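Local coordinates for superantigen-like protein SSL10 (Staphylococcus aureus subsp. aureus, PDB 6LWT) that probably binds the Fc region of human IgG, hindering C1q recognition and classical complement activation, and probably also inhibits plasma clotting by interacting with prothrombin, at residues 48-56 with 83-92; 126-137 with 178-189. All coordinates share one frame; numbering follows the deposited sequence.

Contact 1. Residues 48-56 with 83-92; sequences GIKIQVLLP and HDIFYTVGGV
Lys50 NZ donates to His83 O at 2.6 Å. The ammonium lies in the carbonyl plane, and the bond is nearly in line with the C=O (159°). The lysine chain is bent at its third torsion, with Lys50 CE passing 3.5 Å from Asp84 O. At the same end a water accepts from Lys50 N and donates to Asp84 O. From there strands 49-54 and 85-89 run parallel, 26° apart. Phe86 N to Lys50 O (2.8 Å), Gln52 N to Phe86 O (3.0 Å), Thr88 N to Gln52 O and Leu54 N to Thr88 O follow in turn. Gly90 N to Leu54 O closes the series. On one face the Gln52 amide stands at the edge of the Tyr87 ring, NE2 3.5 Å from CE2, with the two planes 74° apart. Gln52 OE1 is held by Arg43, and the Tyr87 hydroxyl by Asp81. On the other face Val53 CG2 lies alongside Thr88 CG2 (3.7 Å), while Val53 CG1 reaches Val92 CG2 (3.8 Å). Phe75 of strand 71-76 touches Ile51, Phe86 and Thr88 on this largely apolar face, where Thr88 OG1 bonds to Val76 N. Five backbone bonds thus set the parallel register within the OB-fold domain, and Lys50 and the water tie its end to 83-84.

Contact 2. Residues 126-137 with 178-189; sequences IKKEKITLKELD and LKFKYMGEVIES
Strands 130-132 and 186-188 form a short antiparallel pair, with Ile131 and Ile187 as its hydrogen-bonded pair (Ile131 N to Ile187 O 2.9 Å, Ile187 N to Ile131 O 2.7 Å). Leu133 N, in the first turn of the helix, still donates to Glu185 O. At the other end Ser189 OG gives a 2.7 Å bond to Lys128 O from above the carbonyl plane, and its backbone N bonds to Glu129 O. Ile126 CG2 lies 3.4 Å from Ser189 OG. On the face of Ile131 and Ile187, Ile187 CD1 touches both Leu133 CD1 (4.1 Å) and Leu136 CD2 (4.2 Å). Leu133 swings its CG anti to the backbone N (chi1 -178°), and CD2 comes alongside Tyr182 CB. Lys134 crosses Met183: its CB sits 3.4 Å from Met183 O, and NZ lies beside SD, turned to Val89 of the OB-fold domain. Asp137 runs antiparallel to Leu178, with OD2 beside Leu178 CB and hydrogen-bonded to Tyr22 OH, while OD1 pairs with Arg141. Thr132 is the N-cap, its OG1 accepting from Glu135 N at 3.1 Å. The Leu133-Glu185 backbone bond and this cap hold the start of the beta-grasp helix, while Leu133 and Leu136 pack on Ile187.

In the fold
The centres of contact 1 and contact 2 lie about 16 Å apart, in the two domains characteristic of the staphylococcal toxin family. Contact 1 belongs to the OB-fold domain and contact 2 to the beta-grasp domain. They follow one another along the chain and meet where 83-92 leaves its parallel partner. Lys134 NZ comes within 2.8 Å of Val89 O, a close polar contact from the helix start to the OB-fold strand. Gly91 N lies 3.0 Å from Met183 O, probably a hydrogen bond. Pro56 CG packs on Phe180 O at 3.4 Å. Backbone and side-chain groups of both contacts therefore build part of the domain interface.

Contact 1. Residues 48-56 with 83-92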
loop_
_atom_site.group_PDB
_atom_site.type_symbol
_atom_site.label_atom_id
_atom_site.label_comp_id
_atom_site.label_asym_id
_atom_site.label_seq_id
_atom_site.Cartn_x
_atom_site.Cartn_y
_atom_site.Cartn_z
ATOM N N GLY A 48 -9.166 -15.720 -14.446
ATOM C CA GLY A 48 -10.143 -15.203 -15.392
ATOM C C GLY A 48 -10.652 -13.780 -15.187
ATOM O O GLY A 48 -11.473 -13.322 -15.959
ATOM N N ILE A 49 -10.198 -13.083 -14.156
ATOM C CA ILE A 49 -10.662 -11.725 -13.889
ATOM C C ILE A 49 -9.801 -10.763 -14.698
ATOM O O ILE A 49 -8.577 -10.855 -14.663
ATOM C CB ILE A 49 -10.503 -11.334 -12.413
ATOM C CG1 ILE A 49 -11.227 -12.316 -11.490
ATOM C CG2 ILE A 49 -11.059 -9.933 -12.183
ATOM C CD1 ILE A 49 -10.650 -12.297 -10.089
ATOM N N LYS A 50 -10.448 -9.836 -15.389
ATOM C CA LYS A 50 -9.762 -8.826 -16.186
ATOM C C LYS A 50 -9.245 -7.719 -15.278
ATOM O O LYS A 50 -10.034 -7.016 -14.668
ATOM C CB LYS A 50 -10.706 -8.239 -17.240
ATOM C CG LYS A 50 -11.131 -9.261 -18.279
ATOM C CD LYS A 50 -12.008 -8.653 -19.370
ATOM C CE LYS A 50 -13.348 -8.202 -18.829
ATOM N NZ LYS A 50 -14.298 -7.942 -19.951
ATOM N N ILE A 51 -7.917 -7.574 -15.217
ATOM C CA ILE A 51 -7.257 -6.577 -14.378
ATOM C C ILE A 51 -6.514 -5.564 -15.252
ATOM O O ILE A 51 -5.729 -5.961 -16.113
ATOM C CB ILE A 51 -6.211 -7.229 -13.450
ATOM C CG1 ILE A 51 -6.770 -8.457 -12.727
ATOM C CG2 ILE A 51 -5.672 -6.201 -12.451
ATOM C CD1 ILE A 51 -7.953 -8.180 -11.848
ATOM N N GLN A 52 -6.794 -4.284 -15.040
ATOM C CA GLN A 52 -6.047 -3.193 -15.632
ATOM C C GLN A 52 -5.350 -2.386 -14.534
ATOM O O GLN A 52 -5.991 -1.887 -13.592
ATOM C CB GLN A 52 -6.965 -2.277 -16.450
ATOM C CG GLN A 52 -6.259 -1.049 -17.026
ATOM C CD GLN A 52 -7.005 -0.417 -18.198
ATOM O OE1 GLN A 52 -7.447 -1.113 -19.104
ATOM N NE2 GLN A 52 -7.128 0.905 -18.186
ATOM N N VAL A 53 -4.035 -2.251 -14.676
ATOM C CA VAL A 53 -3.197 -1.540 -13.728
ATOM C C VAL A 53 -2.760 -0.231 -14.383
ATOM O O VAL A 53 -2.178 -0.270 -15.475
ATOM C CB VAL A 53 -1.917 -2.340 -13.394
ATOM C CG1 VAL A 53 -1.117 -1.635 -12.300
ATOM C CG2 VAL A 53 -2.260 -3.788 -13.038
ATOM N N LEU A 54 -3.055 0.890 -13.728
ATOM C CA LEU A 54 -2.514 2.191 -14.075
ATOM C C LEU A 54 -1.106 2.316 -13.517
ATOM O O LEU A 54 -0.893 2.120 -12.307
ATOM C CB LEU A 54 -3.398 3.304 -13.524
ATOM C CG LEU A 54 -2.925 4.757 -13.721
ATOM C CD1 LEU A 54 -2.979 5.161 -15.184
ATOM C CD2 LEU A 54 -3.759 5.702 -12.879
ATOM N N LEU A 55 -0.154 2.625 -14.395
ATOM C CA LEU A 55 1.219 2.892 -14.008
ATOM C C LEU A 55 1.362 4.405 -13.738
ATOM O O LEU A 55 1.280 5.191 -14.675
ATOM C CB LEU A 55 2.179 2.438 -15.111
ATOM C CG LEU A 55 2.110 0.966 -15.520
ATOM C CD1 LEU A 55 2.982 0.703 -16.742
ATOM C CD2 LEU A 55 2.524 0.040 -14.380
ATOM N N PRO A 56 1.558 4.820 -12.463
ATOM C CA PRO A 56 1.785 6.247 -12.136
ATOM C C PRO A 56 2.956 6.869 -12.914
ATOM O O PRO A 56 3.932 6.170 -13.215
ATOM C CB PRO A 56 2.138 6.227 -10.643
ATOM C CG PRO A 56 1.625 4.927 -10.119
ATOM C CD PRO A 56 1.599 3.962 -11.257
ATOM N N HIS A 83 -17.892 -3.684 -18.215
ATOM C CA HIS A 83 -17.316 -4.832 -18.903
ATOM C C HIS A 83 -16.621 -5.809 -17.960
ATOM O O HIS A 83 -15.965 -6.721 -18.427
ATOM C CB HIS A 83 -16.344 -4.352 -19.975
ATOM C CG HIS A 83 -16.890 -3.245 -20.816
ATOM N ND1 HIS A 83 -17.731 -3.470 -21.884
ATOM C CD2 HIS A 83 -16.749 -1.902 -20.721
ATOM C CE1 HIS A 83 -18.069 -2.313 -22.424
ATOM N NE2 HIS A 83 -17.487 -1.346 -21.738
ATOM N N ASP A 84 -16.781 -5.628 -16.648
ATOM C CA ASP A 84 -16.102 -6.427 -15.621
ATOM C C ASP A 84 -14.567 -6.337 -15.715
ATOM O O ASP A 84 -13.849 -7.313 -15.493
ATOM C CB ASP A 84 -16.620 -7.866 -15.627
ATOM C CG ASP A 84 -18.118 -7.928 -15.344
ATOM O OD1 ASP A 84 -18.527 -7.512 -14.235
ATOM O OD2 ASP A 84 -18.877 -8.350 -16.239
ATOM N N ILE A 85 -14.086 -5.149 -16.056
ATOM C CA ILE A 85 -12.661 -4.836 -15.928
ATOM C C ILE A 85 -12.477 -4.269 -14.515
ATOM O O ILE A 85 -13.201 -3.373 -14.104
ATOM C CB ILE A 85 -12.179 -3.852 -17.010
ATOM C CG1 ILE A 85 -12.298 -4.515 -18.397
ATOM C CG2 ILE A 85 -10.721 -3.453 -16.749
ATOM C CD1 ILE A 85 -12.115 -3.574 -19.576
ATOM N N PHE A 86 -11.502 -4.806 -13.787
ATOM C CA PHE A 86 -11.220 -4.382 -12.415
ATOM C C PHE A 86 -9.962 -3.517 -12.462
ATOM O O PHE A 86 -8.945 -3.967 -12.969
ATOM C CB PHE A 86 -11.015 -5.607 -11.534
ATOM C CG PHE A 86 -12.275 -6.394 -11.290
ATOM C CD1 PHE A 86 -12.774 -7.262 -12.254
ATOM C CD2 PHE A 86 -12.978 -6.247 -10.101
ATOM C CE1 PHE A 86 -13.933 -7.990 -12.029
ATOM C CE2 PHE A 86 -14.143 -6.968 -9.868
ATOM C CZ PHE A 86 -14.620 -7.837 -10.841
ATOM N N TYR A 87 -10.044 -2.289 -11.945
ATOM C CA TYR A 87 -8.962 -1.311 -12.080
ATOM C C TYR A 87 -8.194 -1.165 -10.778
ATOM O O TYR A 87 -8.793 -1.066 -9.700
ATOM C CB TYR A 87 -9.485 0.065 -12.501
ATOM C CG TYR A 87 -10.118 0.054 -13.858
ATOM C CD1 TYR A 87 -11.427 -0.413 -14.030
ATOM C CD2 TYR A 87 -9.418 0.468 -14.982
ATOM C CE1 TYR A 87 -12.010 -0.456 -15.281
ATOM C CE2 TYR A 87 -10.003 0.439 -16.239
ATOM C CZ TYR A 87 -11.293 -0.027 -16.388
ATOM O OH TYR A 87 -11.864 -0.063 -17.657
ATOM N N THR A 88 -6.874 -1.091 -10.905
ATOM C CA THR A 88 -5.985 -0.895 -9.751
ATOM C C THR A 88 -4.887 0.090 -10.182
ATOM O O THR A 88 -4.688 0.332 -11.386
ATOM C CB THR A 88 -5.439 -2.251 -9.243
ATOM O OG1 THR A 88 -4.655 -2.086 -8.043
ATOM C CG2 THR A 88 -4.626 -2.960 -10.313
ATOM N N VAL A 89 -4.182 0.667 -9.207
ATOM C CA VAL A 89 -3.150 1.670 -9.493
ATOM C C VAL A 89 -1.829 1.223 -8.862
ATOM O O VAL A 89 -1.779 0.937 -7.677
ATOM C CB VAL A 89 -3.541 3.054 -8.954
ATOM C CG1 VAL A 89 -2.446 4.085 -9.231
ATOM C CG2 VAL A 89 -4.877 3.546 -9.536
ATOM N N GLY A 90 -0.765 1.209 -9.657
ATOM C CA GLY A 90 0.588 0.878 -9.175
ATOM C C GLY A 90 0.692 -0.525 -8.635
ATOM O O GLY A 90 0.038 -1.439 -9.113
ATOM N N GLY A 91 1.496 -0.689 -7.593
ATOM C CA GLY A 91 1.556 -1.964 -6.897
ATOM C C GLY A 91 2.309 -3.059 -7.624
ATOM O O GLY A 91 2.144 -4.199 -7.272
ATOM N N VAL A 92 3.148 -2.715 -8.610
ATOM C CA VAL A 92 3.842 -3.695 -9.453
ATOM C C VAL A 92 5.341 -3.696 -9.163
ATOM O O VAL A 92 5.965 -2.639 -9.185
ATOM C CB VAL A 92 3.672 -3.386 -10.958
ATOM C CG1 VAL A 92 4.324 -4.463 -11.808
ATOM C CG2 VAL A 92 2.197 -3.248 -11.319
HETATM O O HOH W 1 -13.365 -9.882 -15.311
#

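Contact 2. Residues 126-137 with 178-189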
loop_
_atom_site.group_PDB
_atom_site.type_symbol
_atom_site.label_atom_id
_atom_site.label_comp_id
_atom_site.label_asym_id
_atom_site.label_seq_id
_atom_site.Cartn_x
_atom_site.Cartn_y
_atom_site.Cartn_z
ATOM N N ILE A 126 7.068 -8.430 7.339
ATOM C CA ILE A 126 6.987 -8.283 5.897
ATOM C C ILE A 126 7.740 -9.461 5.261
ATOM O O ILE A 126 8.961 -9.591 5.456
ATOM C CB ILE A 126 7.615 -6.957 5.450
ATOM C CG1 ILE A 126 6.851 -5.784 6.075
ATOM C CG2 ILE A 126 7.582 -6.850 3.938
ATOM C CD1 ILE A 126 7.522 -4.458 5.906
ATOM N N LYS A 127 7.020 -10.279 4.491
ATOM C CA LYS A 127 7.572 -11.538 3.936
ATOM C C LYS A 127 8.372 -11.297 2.647
ATOM O O LYS A 127 9.364 -11.979 2.394
ATOM C CB LYS A 127 6.486 -12.591 3.633
ATOM C CG LYS A 127 5.256 -12.637 4.527
ATOM C CD LYS A 127 5.538 -13.037 5.965
ATOM C CE LYS A 127 4.447 -12.495 6.879
ATOM N NZ LYS A 127 4.356 -13.249 8.152
ATOM N N LYS A 128 7.950 -10.322 1.848
ATOM C CA LYS A 128 8.593 -10.038 0.564
ATOM C C LYS A 128 9.929 -9.310 0.712
ATOM O O LYS A 128 10.123 -8.523 1.630
ATOM C CB LYS A 128 7.674 -9.179 -0.301
ATOM C CG LYS A 128 6.317 -9.777 -0.607
ATOM C CD LYS A 128 5.368 -8.712 -1.138
ATOM C CE LYS A 128 4.394 -9.347 -2.108
ATOM N NZ LYS A 128 3.322 -8.427 -2.531
ATOM N N GLU A 129 10.831 -9.549 -0.230
ATOM C CA GLU A 129 12.085 -8.804 -0.329
ATOM C C GLU A 129 11.856 -7.339 -0.682
ATOM O O GLU A 129 12.624 -6.471 -0.259
ATOM C CB GLU A 129 12.998 -9.426 -1.398
ATOM C CG GLU A 129 14.250 -8.617 -1.713
ATOM C CD GLU A 129 15.214 -9.324 -2.659
ATOM O OE1 GLU A 129 15.503 -10.524 -2.434
ATOM O OE2 GLU A 129 15.696 -8.668 -3.614
ATOM N N LYS A 130 10.865 -7.084 -1.530
ATOM C CA LYS A 130 10.502 -5.721 -1.924
ATOM C C LYS A 130 9.025 -5.522 -1.694
ATOM O O LYS A 130 8.258 -6.464 -1.776
ATOM C CB LYS A 130 10.807 -5.467 -3.398
ATOM C CG LYS A 130 12.228 -5.008 -3.654
ATOM C CD LYS A 130 12.570 -5.135 -5.138
ATOM C CE LYS A 130 14.048 -5.409 -5.362
ATOM N NZ LYS A 130 14.250 -6.047 -6.682
ATOM N N ILE A 131 8.633 -4.281 -1.390
ATOM C CA ILE A 131 7.240 -3.974 -1.131
ATOM C C ILE A 131 6.983 -2.572 -1.651
ATOM O O ILE A 131 7.782 -1.657 -1.393
ATOM C CB ILE A 131 6.883 -4.127 0.374
ATOM C CG1 ILE A 131 5.373 -4.035 0.576
ATOM C CG2 ILE A 131 7.605 -3.107 1.269
ATOM C CD1 ILE A 131 4.906 -4.470 1.947
ATOM N N THR A 132 5.906 -2.398 -2.424
ATOM C CA THR A 132 5.519 -1.052 -2.812
ATOM C C THR A 132 5.046 -0.260 -1.602
ATOM O O THR A 132 4.483 -0.815 -0.638
ATOM C CB THR A 132 4.425 -1.025 -3.909
ATOM O OG1 THR A 132 3.260 -1.753 -3.476
ATOM C CG2 THR A 132 4.986 -1.635 -5.203
ATOM N N LEU A 133 5.235 1.049 -1.669
ATOM C CA LEU A 133 4.583 1.942 -0.707
ATOM C C LEU A 133 3.076 1.751 -0.685
ATOM O O LEU A 133 2.467 1.834 0.378
ATOM C CB LEU A 133 4.970 3.404 -0.941
ATOM C CG LEU A 133 4.365 4.414 0.052
ATOM C CD1 LEU A 133 4.851 4.207 1.482
ATOM C CD2 LEU A 133 4.667 5.831 -0.383
ATOM N N LYS A 134 2.474 1.455 -1.841
ATOM C CA LYS A 134 1.058 1.122 -1.917
ATOM C C LYS A 134 0.645 -0.022 -0.979
ATOM O O LYS A 134 -0.323 0.100 -0.220
ATOM C CB LYS A 134 0.721 0.720 -3.353
ATOM C CG LYS A 134 -0.719 0.326 -3.546
ATOM C CD LYS A 134 -0.909 -0.418 -4.861
ATOM C CE LYS A 134 -2.373 -0.639 -5.133
ATOM N NZ LYS A 134 -3.123 0.629 -5.273
ATOM N N GLU A 135 1.368 -1.140 -1.067
ATOM C CA GLU A 135 1.036 -2.331 -0.279
ATOM C C GLU A 135 1.300 -2.096 1.205
ATOM O O GLU A 135 0.510 -2.515 2.057
ATOM C CB GLU A 135 1.845 -3.541 -0.770
ATOM C CG GLU A 135 1.484 -4.825 -0.043
ATOM C CD GLU A 135 2.198 -6.070 -0.552
ATOM O OE1 GLU A 135 2.706 -6.089 -1.692
ATOM O OE2 GLU A 135 2.222 -7.060 0.206
ATOM N N LEU A 136 2.402 -1.417 1.507
ATOM C CA LEU A 136 2.749 -1.123 2.891
ATOM C C LEU A 136 1.720 -0.177 3.510
ATOM O O LEU A 136 1.197 -0.441 4.588
ATOM C CB LEU A 136 4.165 -0.558 2.993
ATOM C CG LEU A 136 4.734 -0.435 4.415
ATOM C CD1 LEU A 136 4.551 -1.699 5.245
ATOM C CD2 LEU A 136 6.197 -0.059 4.313
ATOM N N ASP A 137 1.380 0.879 2.779
ATOM C CA ASP A 137 0.329 1.805 3.200
ATOM C C ASP A 137 -0.975 1.067 3.488
ATOM O O ASP A 137 -1.537 1.188 4.585
ATOM C CB ASP A 137 0.108 2.873 2.130
ATOM C CG ASP A 137 -1.100 3.749 2.401
ATOM O OD1 ASP A 137 -1.064 4.572 3.350
ATOM O OD2 ASP A 137 -2.097 3.628 1.645
ATOM N N LEU A 178 -3.784 7.523 0.201
ATOM C CA LEU A 178 -2.484 7.673 -0.460
ATOM C C LEU A 178 -2.739 8.133 -1.898
ATOM O O LEU A 178 -3.641 7.631 -2.540
ATOM C CB LEU A 178 -1.709 6.357 -0.488
ATOM C CG LEU A 178 -0.301 6.392 -1.079
ATOM C CD1 LEU A 178 0.633 7.231 -0.231
ATOM C CD2 LEU A 178 0.250 4.985 -1.191
ATOM N N LYS A 179 -1.961 9.095 -2.388
ATOM C CA LYS A 179 -2.126 9.540 -3.772
ATOM C C LYS A 179 -1.641 8.535 -4.777
ATOM O O LYS A 179 -0.644 7.830 -4.539
ATOM C CB LYS A 179 -1.436 10.880 -3.990
ATOM C CG LYS A 179 -2.160 11.966 -3.202
ATOM C CD LYS A 179 -1.904 13.327 -3.788
ATOM C CE LYS A 179 -2.701 14.382 -3.025
ATOM N NZ LYS A 179 -1.995 15.675 -3.167
ATOM N N PHE A 180 -2.315 8.507 -5.936
ATOM C CA PHE A 180 -1.971 7.562 -7.003
ATOM C C PHE A 180 -0.514 7.685 -7.415
ATOM O O PHE A 180 0.160 6.672 -7.620
ATOM C CB PHE A 180 -2.860 7.753 -8.255
ATOM C CG PHE A 180 -4.288 7.240 -8.122
ATOM C CD1 PHE A 180 -4.733 6.519 -7.017
ATOM C CD2 PHE A 180 -5.182 7.438 -9.184
ATOM C CE1 PHE A 180 -6.032 6.044 -6.949
ATOM C CE2 PHE A 180 -6.484 6.957 -9.120
ATOM C CZ PHE A 180 -6.912 6.263 -7.997
ATOM N N LYS A 181 -0.012 8.919 -7.465
ATOM C CA LYS A 181 1.353 9.179 -7.931
ATOM C C LYS A 181 2.441 8.479 -7.100
ATOM O O LYS A 181 3.564 8.321 -7.590
ATOM C CB LYS A 181 1.637 10.690 -7.994
ATOM C CG LYS A 181 1.756 11.386 -6.642
ATOM C CD LYS A 181 2.119 12.859 -6.781
ATOM C CE LYS A 181 0.956 13.789 -6.506
ATOM N NZ LYS A 181 1.433 15.049 -5.848
ATOM N N TYR A 182 2.112 8.076 -5.862
ATOM C CA TYR A 182 3.064 7.392 -4.977
ATOM C C TYR A 182 2.893 5.880 -4.888
ATOM O O TYR A 182 3.659 5.227 -4.173
ATOM C CB TYR A 182 2.979 7.994 -3.561
ATOM C CG TYR A 182 3.244 9.481 -3.543
ATOM C CD1 TYR A 182 4.430 9.990 -4.055
ATOM C CD2 TYR A 182 2.316 10.385 -3.006
ATOM C CE1 TYR A 182 4.689 11.360 -4.053
ATOM C CE2 TYR A 182 2.568 11.754 -2.988
ATOM C CZ TYR A 182 3.748 12.238 -3.530
ATOM O OH TYR A 182 4.029 13.588 -3.552
ATOM N N MET A 183 1.932 5.319 -5.619
ATOM C CA MET A 183 1.601 3.903 -5.480
ATOM C C MET A 183 2.522 2.965 -6.250
ATOM O O MET A 183 2.387 1.750 -6.131
ATOM C CB MET A 183 0.148 3.651 -5.884
ATOM C CG MET A 183 -0.822 4.190 -4.862
ATOM S SD MET A 183 -2.515 3.938 -5.358
ATOM C CE MET A 183 -3.356 4.520 -3.911
ATOM N N GLY A 184 3.459 3.512 -7.011
ATOM C CA GLY A 184 4.442 2.697 -7.693
ATOM C C GLY A 184 5.791 2.586 -7.015
ATOM O O GLY A 184 6.527 1.670 -7.360
ATOM N N GLU A 185 6.110 3.512 -6.094
ATOM C CA GLU A 185 7.371 3.527 -5.303
ATOM C C GLU A 185 7.657 2.155 -4.699
ATOM O O GLU A 185 6.769 1.602 -4.063
ATOM C CB GLU A 185 7.250 4.493 -4.109
ATOM C CG GLU A 185 7.509 5.971 -4.375
ATOM C CD GLU A 185 8.868 6.481 -3.883
ATOM O OE1 GLU A 185 9.198 7.612 -4.265
ATOM O OE2 GLU A 185 9.614 5.794 -3.138
ATOM N N VAL A 186 8.887 1.659 -4.823
ATOM C CA VAL A 186 9.260 0.323 -4.318
ATOM C C VAL A 186 10.234 0.487 -3.162
ATOM O O VAL A 186 11.195 1.240 -3.276
ATOM C CB VAL A 186 9.907 -0.547 -5.410
ATOM C CG1 VAL A 186 10.369 -1.888 -4.844
ATOM C CG2 VAL A 186 8.938 -0.768 -6.563
ATOM N N ILE A 187 9.971 -0.198 -2.049
ATOM C CA ILE A 187 10.806 -0.125 -0.865
ATOM C C ILE A 187 11.452 -1.497 -0.678
ATOM O O ILE A 187 10.797 -2.526 -0.786
ATOM C CB ILE A 187 10.004 0.258 0.398
ATOM C CG1 ILE A 187 9.309 1.620 0.211
ATOM C CG2 ILE A 187 10.932 0.269 1.616
ATOM C CD1 ILE A 187 8.247 1.917 1.254
ATOM N N GLU A 188 12.741 -1.487 -0.387
ATOM C CA GLU A 188 13.492 -2.677 -0.027
ATOM C C GLU A 188 13.180 -3.021 1.434
ATOM O O GLU A 188 13.532 -2.276 2.339
ATOM C CB GLU A 188 14.978 -2.382 -0.225
ATOM C CG GLU A 188 15.896 -3.574 -0.016
ATOM C CD GLU A 188 16.230 -4.357 -1.276
ATOM O OE1 GLU A 188 17.070 -5.282 -1.148
ATOM O OE2 GLU A 188 15.680 -4.066 -2.374
ATOM N N SER A 189 12.522 -4.145 1.657
ATOM C CA SER A 189 11.906 -4.470 2.948
ATOM C C SER A 189 12.880 -4.502 4.135
ATOM O O SER A 189 12.526 -4.101 5.233
ATOM C CB SER A 189 11.175 -5.806 2.859
ATOM O OG SER A 189 10.124 -5.789 1.880
#